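Side-chain contacts in 336aa long hypothetical dTDP-glucose 4,6-dehydratase (Pyrococcus horikoshii, PDB 2HUN), which binds NAD(+) and probably acts as a dTDP-glucose 4,6-dehydratase, an extended short-chain dehydrogenase of Rossmann fold: residues Lys194-Ala199 with Asp309-Asn314; Lys255-Leu260 with Glu302-Thr307. All blocks are in the same frame, centred on the assembly; numbering follows the deposited sequence.

Interaction 1 (Lys194-Ala199 with Asp309-Asn314); sequences KTIIRA and DWYLKN
Ile196 and Tyr311 bring helices 191-200 and 300-313 together with their CA atoms 7.5 Å apart. The junction is wholly apolar. The two side chains cross at roughly a right angle, and Ile196 uses both of its branches. Its CG2 methyl, anti to the backbone N, with CG1 beside that N (chi1 -65°), meets CB of Tyr311 at 4.1 Å. The extended CG1 branch carries CD1 to the phenol ring, which it approaches obliquely. At the more exposed border, CD2 of Leu312 comes to 4.4 Å from CG2 of Ile196, so this one methyl serves two successive residues of the second helix. In extended short-chain dehydrogenases such helices belong to the smaller, largely C-terminal part beside the NAD-binding Rossmann sheet, and here the Tyr311 side chain lies about 6 Å from that of Phe14, a residue of the NAD(+) site. The ring is held at its far end as well, since Tyr311 OH hydrogen-bonds to Gln186 O. Trp310 CE3 sits 3.6 Å above one ring face, towards the rim. Beyond it, Asn314 folds back over the indole, and its ND2 donates to Trp310 O at 2.9 Å with an N-H...O angle of 156°; Asn314 OD1 accepts from Trp316 NE1.

Interaction 2 (Lys255-Leu260 with Glu302-Thr307); sequences KIILRL and EGIKKT
Leu260 packs against Ile304 where helices 250-260 and 300-313 cross at -60°, the axes of the two short segments passing 9.8 Å apart. Apolar contact dominates, and its centre is the CG2 methyl of Ile304. That methyl stands anti to the backbone N (chi1 -76° for CG1) and is met by two residues one helical turn apart: CD1 of Leu260 reaches it at 3.5 Å, and CG1 of Ile257 at 4.0 Å. Both partners cross the Ile304 side chain at about a right angle, so branches lie across one another instead of running alongside. Helix 191-200 extends this apolar layer, with Ile192 touching Ile304. Packing of three helices in this way, beside the Rossmann sheet, builds part of the smaller region that extended short-chain dehydrogenases add to their nucleotide-binding core; the Ile304 side chain is about 13 Å from the bound NAD. A second kind of contact is mixed in character. The chain of Lys305 bends so that NZ comes to 3.9 Å from CD2 of Leu260, a meeting of ammonium and methyl at the exposed border. Charge also plays a part there: Arg259 NH1 is 6.6 Å from Lys305 NZ, a like-charged pair. Arg259 NH2 makes a salt bridge with Asp301 at the start of helix 300-313, a link between the two helices that probably eases the repulsion. Within 302-307, Gly303 O accepts from Thr307 OG1 at 2.6 Å and from Thr307 N at 3.0 Å, the two donors arriving from opposite faces of the carbonyl plane.

From the N terminus, the chain first completes much of the Rossmann sheet, including strand 172-182 with its NAD-binding Asn181, and then enters helix 191-200, the first partner of interaction 1. That contact closes only after 109 intervening residues, when the chain reaches the C-terminal end of helix 300-313. Within this span, helix 250-260 meets an earlier part of the same helix, so interaction 2 closes a smaller loop of 41 residues enclosed by the larger one. Helix 300-313 is thus common to both contacts. The triangle is completed by direct packing of helix 191-200 on helix 250-260: Thr195 CG2 lies 3.7 Å from Ile257 CD1, and Ile196 CG1 lies 3.9 Å from Ile257 CG2.

Interaction 1 (Lys194-Ala199 with Asp309-Asn314)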
ATOM      1  N   LYS A 194     -27.079 -15.914   6.803  1.00 33.74           N
ATOM      2  CA  LYS A 194     -27.620 -16.973   5.963  1.00 34.14           C
ATOM      3  C   LYS A 194     -28.011 -18.177   6.812  1.00 35.29           C
ATOM      4  O   LYS A 194     -29.091 -18.746   6.636  1.00 35.78           O
ATOM      5  CB  LYS A 194     -26.589 -17.403   4.918  1.00 35.90           C
ATOM      6  CG  LYS A 194     -27.075 -18.502   3.980  1.00 38.83           C
ATOM      7  CD  LYS A 194     -25.948 -19.050   3.101  1.00 40.81           C
ATOM      8  CE  LYS A 194     -24.793 -19.594   3.945  1.00 43.06           C
ATOM      9  NZ  LYS A 194     -25.231 -20.559   5.014  1.00 44.25           N
ATOM     10  N   THR A 195     -27.133 -18.565   7.732  1.00 34.38           N
ATOM     11  CA  THR A 195     -27.399 -19.706   8.597  1.00 34.15           C
ATOM     12  C   THR A 195     -28.645 -19.501   9.460  1.00 35.00           C
ATOM     13  O   THR A 195     -29.490 -20.391   9.549  1.00 35.48           O
ATOM     14  CB  THR A 195     -26.198 -20.003   9.519  1.00 33.62           C
ATOM     15  OG1 THR A 195     -25.040 -20.280   8.722  1.00 32.00           O
ATOM     16  CG2 THR A 195     -26.488 -21.209  10.406  1.00 33.58           C
ATOM     17  N   ILE A 196     -28.758 -18.337  10.094  1.00 34.28           N
ATOM     18  CA  ILE A 196     -29.910 -18.041  10.944  1.00 33.48           C
ATOM     19  C   ILE A 196     -31.204 -18.081  10.135  1.00 34.41           C
ATOM     20  O   ILE A 196     -32.168 -18.748  10.516  1.00 34.01           O
ATOM     21  CB  ILE A 196     -29.782 -16.649  11.594  1.00 33.88           C
ATOM     22  CG1 ILE A 196     -28.592 -16.627  12.558  1.00 32.95           C
ATOM     23  CG2 ILE A 196     -31.065 -16.301  12.333  1.00 33.46           C
ATOM     24  CD1 ILE A 196     -28.224 -15.244  13.034  1.00 33.47           C
ATOM     25  N   ILE A 197     -31.218 -17.356   9.021  1.00 34.15           N
ATOM     26  CA  ILE A 197     -32.382 -17.301   8.148  1.00 33.88           C
ATOM     27  C   ILE A 197     -32.823 -18.692   7.679  1.00 34.87           C
ATOM     28  O   ILE A 197     -33.977 -19.087   7.872  1.00 34.68           O
ATOM     29  CB  ILE A 197     -32.089 -16.416   6.917  1.00 34.64           C
ATOM     30  CG1 ILE A 197     -31.982 -14.951   7.358  1.00 33.87           C
ATOM     31  CG2 ILE A 197     -33.177 -16.598   5.863  1.00 33.16           C
ATOM     32  CD1 ILE A 197     -31.540 -14.002   6.264  1.00 32.00           C
ATOM     33  N   ARG A 198     -31.907 -19.432   7.067  1.00 34.77           N
ATOM     34  CA  ARG A 198     -32.224 -20.768   6.579  1.00 36.14           C
ATOM     35  C   ARG A 198     -32.689 -21.717   7.682  1.00 36.62           C
ATOM     36  O   ARG A 198     -33.631 -22.480   7.485  1.00 37.14           O
ATOM     37  CB  ARG A 198     -31.018 -21.370   5.853  1.00 35.92           C
ATOM     38  CG  ARG A 198     -30.730 -20.733   4.496  1.00 37.00           C
ATOM     39  CD  ARG A 198     -29.464 -21.315   3.866  1.00 38.62           C
ATOM     40  NE  ARG A 198     -29.612 -22.721   3.490  1.00 38.90           N
ATOM     41  CZ  ARG A 198     -30.211 -23.143   2.379  1.00 40.34           C
ATOM     42  NH1 ARG A 198     -30.723 -22.267   1.519  1.00 36.93           N
ATOM     43  NH2 ARG A 198     -30.300 -24.444   2.128  1.00 38.91           N
ATOM     44  N   ALA A 199     -32.037 -21.669   8.840  1.00 36.04           N
ATOM     45  CA  ALA A 199     -32.407 -22.545   9.944  1.00 36.41           C
ATOM     46  C   ALA A 199     -33.812 -22.230  10.453  1.00 37.47           C
ATOM     47  O   ALA A 199     -34.570 -23.135  10.802  1.00 36.72           O
ATOM     48  CB  ALA A 199     -31.398 -22.419  11.079  1.00 35.12           C
ATOM     49  N   ASP A 309     -31.540 -13.029  17.671  1.00 33.88           N
ATOM     50  CA  ASP A 309     -32.716 -12.254  18.048  1.00 34.67           C
ATOM     51  C   ASP A 309     -33.019 -11.141  17.047  1.00 34.99           C
ATOM     52  O   ASP A 309     -34.169 -10.949  16.661  1.00 34.50           O
ATOM     53  CB  ASP A 309     -32.533 -11.631  19.435  1.00 37.19           C
ATOM     54  CG  ASP A 309     -32.397 -12.670  20.533  1.00 39.73           C
ATOM     55  OD1 ASP A 309     -32.447 -13.879  20.225  1.00 41.54           O
ATOM     56  OD2 ASP A 309     -32.239 -12.273  21.705  1.00 40.37           O
ATOM     57  N   TRP A 310     -31.990 -10.410  16.627  1.00 33.12           N
ATOM     58  CA  TRP A 310     -32.184  -9.311  15.685  1.00 31.17           C
ATOM     59  C   TRP A 310     -32.779  -9.755  14.351  1.00 30.94           C
ATOM     60  O   TRP A 310     -33.721  -9.138  13.856  1.00 31.81           O
ATOM     61  CB  TRP A 310     -30.865  -8.581  15.410  1.00 28.13           C
ATOM     62  CG  TRP A 310     -31.067  -7.286  14.676  1.00 26.11           C
ATOM     63  CD1 TRP A 310     -31.324  -6.066  15.230  1.00 26.71           C
ATOM     64  CD2 TRP A 310     -31.101  -7.093  13.254  1.00 24.91           C
ATOM     65  NE1 TRP A 310     -31.518  -5.126  14.244  1.00 24.86           N
ATOM     66  CE2 TRP A 310     -31.388  -5.731  13.022  1.00 24.62           C
ATOM     67  CE3 TRP A 310     -30.918  -7.941  12.153  1.00 25.31           C
ATOM     68  CZ2 TRP A 310     -31.498  -5.192  11.733  1.00 25.17           C
ATOM     69  CZ3 TRP A 310     -31.027  -7.408  10.870  1.00 25.87           C
ATOM     70  CH2 TRP A 310     -31.316  -6.043  10.673  1.00 26.12           C
ATOM     71  N   TYR A 311     -32.221 -10.810  13.763  1.00 31.48           N
ATOM     72  CA  TYR A 311     -32.705 -11.296  12.477  1.00 31.28           C
ATOM     73  C   TYR A 311     -34.100 -11.894  12.528  1.00 32.93           C
ATOM     74  O   TYR A 311     -34.854 -11.808  11.555  1.00 32.31           O
ATOM     75  CB  TYR A 311     -31.728 -12.314  11.876  1.00 29.39           C
ATOM     76  CG  TYR A 311     -30.569 -11.648  11.175  1.00 29.41           C
ATOM     77  CD1 TYR A 311     -29.454 -11.220  11.891  1.00 28.27           C
ATOM     78  CD2 TYR A 311     -30.633 -11.353   9.813  1.00 29.13           C
ATOM     79  CE1 TYR A 311     -28.432 -10.508  11.270  1.00 30.55           C
ATOM     80  CE2 TYR A 311     -29.620 -10.637   9.183  1.00 30.25           C
ATOM     81  CZ  TYR A 311     -28.523 -10.216   9.921  1.00 28.68           C
ATOM     82  OH  TYR A 311     -27.537  -9.471   9.322  1.00 28.66           O
ATOM     83  N   LEU A 312     -34.452 -12.500  13.655  1.00 33.36           N
ATOM     84  CA  LEU A 312     -35.774 -13.087  13.768  1.00 35.01           C
ATOM     85  C   LEU A 312     -36.833 -11.983  13.903  1.00 35.62           C
ATOM     86  O   LEU A 312     -37.925 -12.102  13.346  1.00 37.93           O
ATOM     87  CB  LEU A 312     -35.813 -14.066  14.949  1.00 31.90           C
ATOM     88  CG  LEU A 312     -34.918 -15.293  14.734  1.00 31.27           C
ATOM     89  CD1 LEU A 312     -35.017 -16.241  15.918  1.00 30.17           C
ATOM     90  CD2 LEU A 312     -35.335 -15.999  13.449  1.00 31.85           C
ATOM     91  N   LYS A 313     -36.487 -10.888  14.590  1.00 36.04           N
ATOM     92  CA  LYS A 313     -37.402  -9.757  14.792  1.00 36.69           C
ATOM     93  C   LYS A 313     -37.353  -8.696  13.696  1.00 34.90           C
ATOM     94  O   LYS A 313     -38.123  -7.737  13.717  1.00 36.07           O
ATOM     95  CB  LYS A 313     -37.107  -9.060  16.128  1.00 39.14           C
ATOM     96  CG  LYS A 313     -37.811  -7.705  16.296  1.00 43.13           C
ATOM     97  CD  LYS A 313     -37.020  -6.746  17.176  1.00 45.30           C
ATOM     98  CE  LYS A 313     -37.628  -5.347  17.135  1.00 46.93           C
ATOM     99  NZ  LYS A 313     -38.305  -5.047  15.830  1.00 47.68           N
ATOM    100  N   ASN A 314     -36.451  -8.843  12.740  1.00 31.93           N
ATOM    101  CA  ASN A 314     -36.361  -7.831  11.704  1.00 31.03           C
ATOM    102  C   ASN A 314     -36.450  -8.429  10.320  1.00 29.75           C
ATOM    103  O   ASN A 314     -35.700  -8.059   9.415  1.00 28.31           O
ATOM    104  CB  ASN A 314     -35.064  -7.040  11.878  1.00 29.33           C
ATOM    105  CG  ASN A 314     -35.149  -6.041  13.018  1.00 30.68           C
ATOM    106  OD1 ASN A 314     -35.757  -4.979  12.877  1.00 31.27           O
ATOM    107  ND2 ASN A 314     -34.557  -6.385  14.164  1.00 29.01           N
TER

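Interaction 2 (Lys255-Leu260 with Glu302-Thr307)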
ATOM      1  N   LYS A 255     -22.753 -24.936  14.290  1.00 36.80           N
ATOM      2  CA  LYS A 255     -23.181 -25.720  15.447  1.00 37.50           C
ATOM      3  C   LYS A 255     -23.641 -24.835  16.601  1.00 36.75           C
ATOM      4  O   LYS A 255     -24.606 -25.155  17.293  1.00 38.33           O
ATOM      5  CB  LYS A 255     -22.051 -26.633  15.943  1.00 40.80           C
ATOM      6  CG  LYS A 255     -21.928 -27.963  15.200  1.00 43.66           C
ATOM      7  CD  LYS A 255     -20.809 -28.820  15.789  1.00 46.05           C
ATOM      8  CE  LYS A 255     -20.497 -30.017  14.905  1.00 47.22           C
ATOM      9  NZ  LYS A 255     -19.389 -30.842  15.466  1.00 49.04           N
ATOM     10  N   ILE A 256     -22.946 -23.723  16.813  1.00 35.51           N
ATOM     11  CA  ILE A 256     -23.297 -22.808  17.894  1.00 33.64           C
ATOM     12  C   ILE A 256     -24.586 -22.042  17.585  1.00 32.45           C
ATOM     13  O   ILE A 256     -25.412 -21.824  18.470  1.00 33.49           O
ATOM     14  CB  ILE A 256     -22.125 -21.827  18.173  1.00 33.11           C
ATOM     15  CG1 ILE A 256     -20.970 -22.598  18.820  1.00 34.08           C
ATOM     16  CG2 ILE A 256     -22.584 -20.692  19.075  1.00 32.30           C
ATOM     17  CD1 ILE A 256     -19.717 -21.782  19.046  1.00 33.95           C
ATOM     18  N   ILE A 257     -24.760 -21.641  16.331  1.00 32.92           N
ATOM     19  CA  ILE A 257     -25.964 -20.918  15.931  1.00 32.17           C
ATOM     20  C   ILE A 257     -27.203 -21.786  16.156  1.00 33.38           C
ATOM     21  O   ILE A 257     -28.212 -21.328  16.692  1.00 33.62           O
ATOM     22  CB  ILE A 257     -25.903 -20.512  14.438  1.00 32.01           C
ATOM     23  CG1 ILE A 257     -24.865 -19.401  14.245  1.00 30.61           C
ATOM     24  CG2 ILE A 257     -27.283 -20.059  13.956  1.00 30.25           C
ATOM     25  CD1 ILE A 257     -24.671 -18.981  12.805  1.00 28.76           C
ATOM     26  N   LEU A 258     -27.120 -23.047  15.748  1.00 35.57           N
ATOM     27  CA  LEU A 258     -28.240 -23.967  15.903  1.00 37.28           C
ATOM     28  C   LEU A 258     -28.560 -24.186  17.371  1.00 38.09           C
ATOM     29  O   LEU A 258     -29.725 -24.154  17.769  1.00 39.58           O
ATOM     30  CB  LEU A 258     -27.925 -25.298  15.220  1.00 35.99           C
ATOM     31  CG  LEU A 258     -27.669 -25.156  13.719  1.00 36.95           C
ATOM     32  CD1 LEU A 258     -27.418 -26.516  13.106  1.00 38.73           C
ATOM     33  CD2 LEU A 258     -28.864 -24.481  13.060  1.00 38.66           C
ATOM     34  N   ARG A 259     -27.527 -24.410  18.177  1.00 38.87           N
ATOM     35  CA  ARG A 259     -27.727 -24.613  19.602  1.00 39.70           C
ATOM     36  C   ARG A 259     -28.447 -23.410  20.195  1.00 40.78           C
ATOM     37  O   ARG A 259     -29.450 -23.556  20.890  1.00 40.60           O
ATOM     38  CB  ARG A 259     -26.382 -24.810  20.315  1.00 40.32           C
ATOM     39  CG  ARG A 259     -26.449 -24.561  21.818  1.00 41.48           C
ATOM     40  CD  ARG A 259     -25.191 -25.035  22.535  1.00 42.85           C
ATOM     41  NE  ARG A 259     -23.984 -24.304  22.150  1.00 42.65           N
ATOM     42  CZ  ARG A 259     -23.659 -23.089  22.596  1.00 41.73           C
ATOM     43  NH1 ARG A 259     -24.448 -22.447  23.448  1.00 41.56           N
ATOM     44  NH2 ARG A 259     -22.531 -22.521  22.191  1.00 42.03           N
ATOM     45  N   LEU A 260     -27.936 -22.218  19.898  1.00 42.05           N
ATOM     46  CA  LEU A 260     -28.511 -20.985  20.425  1.00 42.84           C
ATOM     47  C   LEU A 260     -29.891 -20.673  19.872  1.00 42.93           C
ATOM     48  O   LEU A 260     -30.599 -19.815  20.400  1.00 42.76           O
ATOM     49  CB  LEU A 260     -27.552 -19.814  20.184  1.00 43.33           C
ATOM     50  CG  LEU A 260     -26.250 -19.924  20.990  1.00 44.43           C
ATOM     51  CD1 LEU A 260     -25.290 -18.806  20.608  1.00 43.91           C
ATOM     52  CD2 LEU A 260     -26.573 -19.870  22.477  1.00 44.00           C
ATOM     53  N   GLU A 302     -22.780 -14.658  23.263  1.00 35.83           N
ATOM     54  CA  GLU A 302     -23.645 -13.514  23.503  1.00 35.84           C
ATOM     55  C   GLU A 302     -23.887 -12.752  22.202  1.00 34.66           C
ATOM     56  O   GLU A 302     -25.001 -12.311  21.929  1.00 34.27           O
ATOM     57  CB  GLU A 302     -23.018 -12.586  24.552  1.00 37.21           C
ATOM     58  CG  GLU A 302     -22.895 -13.212  25.938  1.00 39.91           C
ATOM     59  CD  GLU A 302     -22.213 -12.298  26.939  1.00 40.66           C
ATOM     60  OE1 GLU A 302     -21.092 -11.839  26.651  1.00 41.24           O
ATOM     61  OE2 GLU A 302     -22.792 -12.039  28.016  1.00 44.68           O
ATOM     62  N   GLY A 303     -22.841 -12.619  21.393  1.00 34.18           N
ATOM     63  CA  GLY A 303     -22.963 -11.903  20.136  1.00 33.65           C
ATOM     64  C   GLY A 303     -23.840 -12.614  19.121  1.00 33.20           C
ATOM     65  O   GLY A 303     -24.572 -11.967  18.368  1.00 31.09           O
ATOM     66  N   ILE A 304     -23.749 -13.942  19.090  1.00 32.38           N
ATOM     67  CA  ILE A 304     -24.544 -14.749  18.164  1.00 33.13           C
ATOM     68  C   ILE A 304     -26.008 -14.728  18.597  1.00 33.39           C
ATOM     69  O   ILE A 304     -26.912 -14.643  17.768  1.00 34.37           O
ATOM     70  CB  ILE A 304     -24.026 -16.209  18.122  1.00 31.68           C
ATOM     71  CG1 ILE A 304     -22.733 -16.273  17.308  1.00 31.65           C
ATOM     72  CG2 ILE A 304     -25.077 -17.133  17.519  1.00 31.79           C
ATOM     73  CD1 ILE A 304     -22.906 -15.875  15.838  1.00 31.01           C
ATOM     74  N   LYS A 305     -26.223 -14.800  19.907  1.00 34.52           N
ATOM     75  CA  LYS A 305     -27.560 -14.772  20.485  1.00 35.58           C
ATOM     76  C   LYS A 305     -28.231 -13.445  20.131  1.00 35.34           C
ATOM     77  O   LYS A 305     -29.395 -13.414  19.737  1.00 35.69           O
ATOM     78  CB  LYS A 305     -27.466 -14.919  22.007  1.00 37.51           C
ATOM     79  CG  LYS A 305     -28.797 -14.989  22.739  1.00 41.28           C
ATOM     80  CD  LYS A 305     -29.431 -16.369  22.630  1.00 44.45           C
ATOM     81  CE  LYS A 305     -29.673 -16.986  24.011  1.00 45.98           C
ATOM     82  NZ  LYS A 305     -28.412 -17.329  24.745  1.00 46.18           N
ATOM     83  N   LYS A 306     -27.493 -12.346  20.270  1.00 35.13           N
ATOM     84  CA  LYS A 306     -28.034 -11.029  19.953  1.00 34.14           C
ATOM     85  C   LYS A 306     -28.298 -10.927  18.456  1.00 32.05           C
ATOM     86  O   LYS A 306     -29.238 -10.265  18.026  1.00 32.31           O
ATOM     87  CB  LYS A 306     -27.064  -9.920  20.381  1.00 36.01           C
ATOM     88  CG  LYS A 306     -26.898  -9.784  21.887  1.00 37.42           C
ATOM     89  CD  LYS A 306     -26.140  -8.516  22.264  1.00 40.23           C
ATOM     90  CE  LYS A 306     -26.828  -7.281  21.703  1.00 40.47           C
ATOM     91  NZ  LYS A 306     -26.813  -6.154  22.665  1.00 41.50           N
ATOM     92  N   THR A 307     -27.462 -11.594  17.671  1.00 30.14           N
ATOM     93  CA  THR A 307     -27.599 -11.583  16.224  1.00 29.81           C
ATOM     94  C   THR A 307     -28.808 -12.424  15.803  1.00 31.21           C
ATOM     95  O   THR A 307     -29.535 -12.063  14.873  1.00 30.76           O
ATOM     96  CB  THR A 307     -26.312 -12.110  15.553  1.00 28.83           C
ATOM     97  OG1 THR A 307     -25.208 -11.278  15.940  1.00 28.62           O
ATOM     98  CG2 THR A 307     -26.447 -12.087  14.033  1.00 25.70           C
TER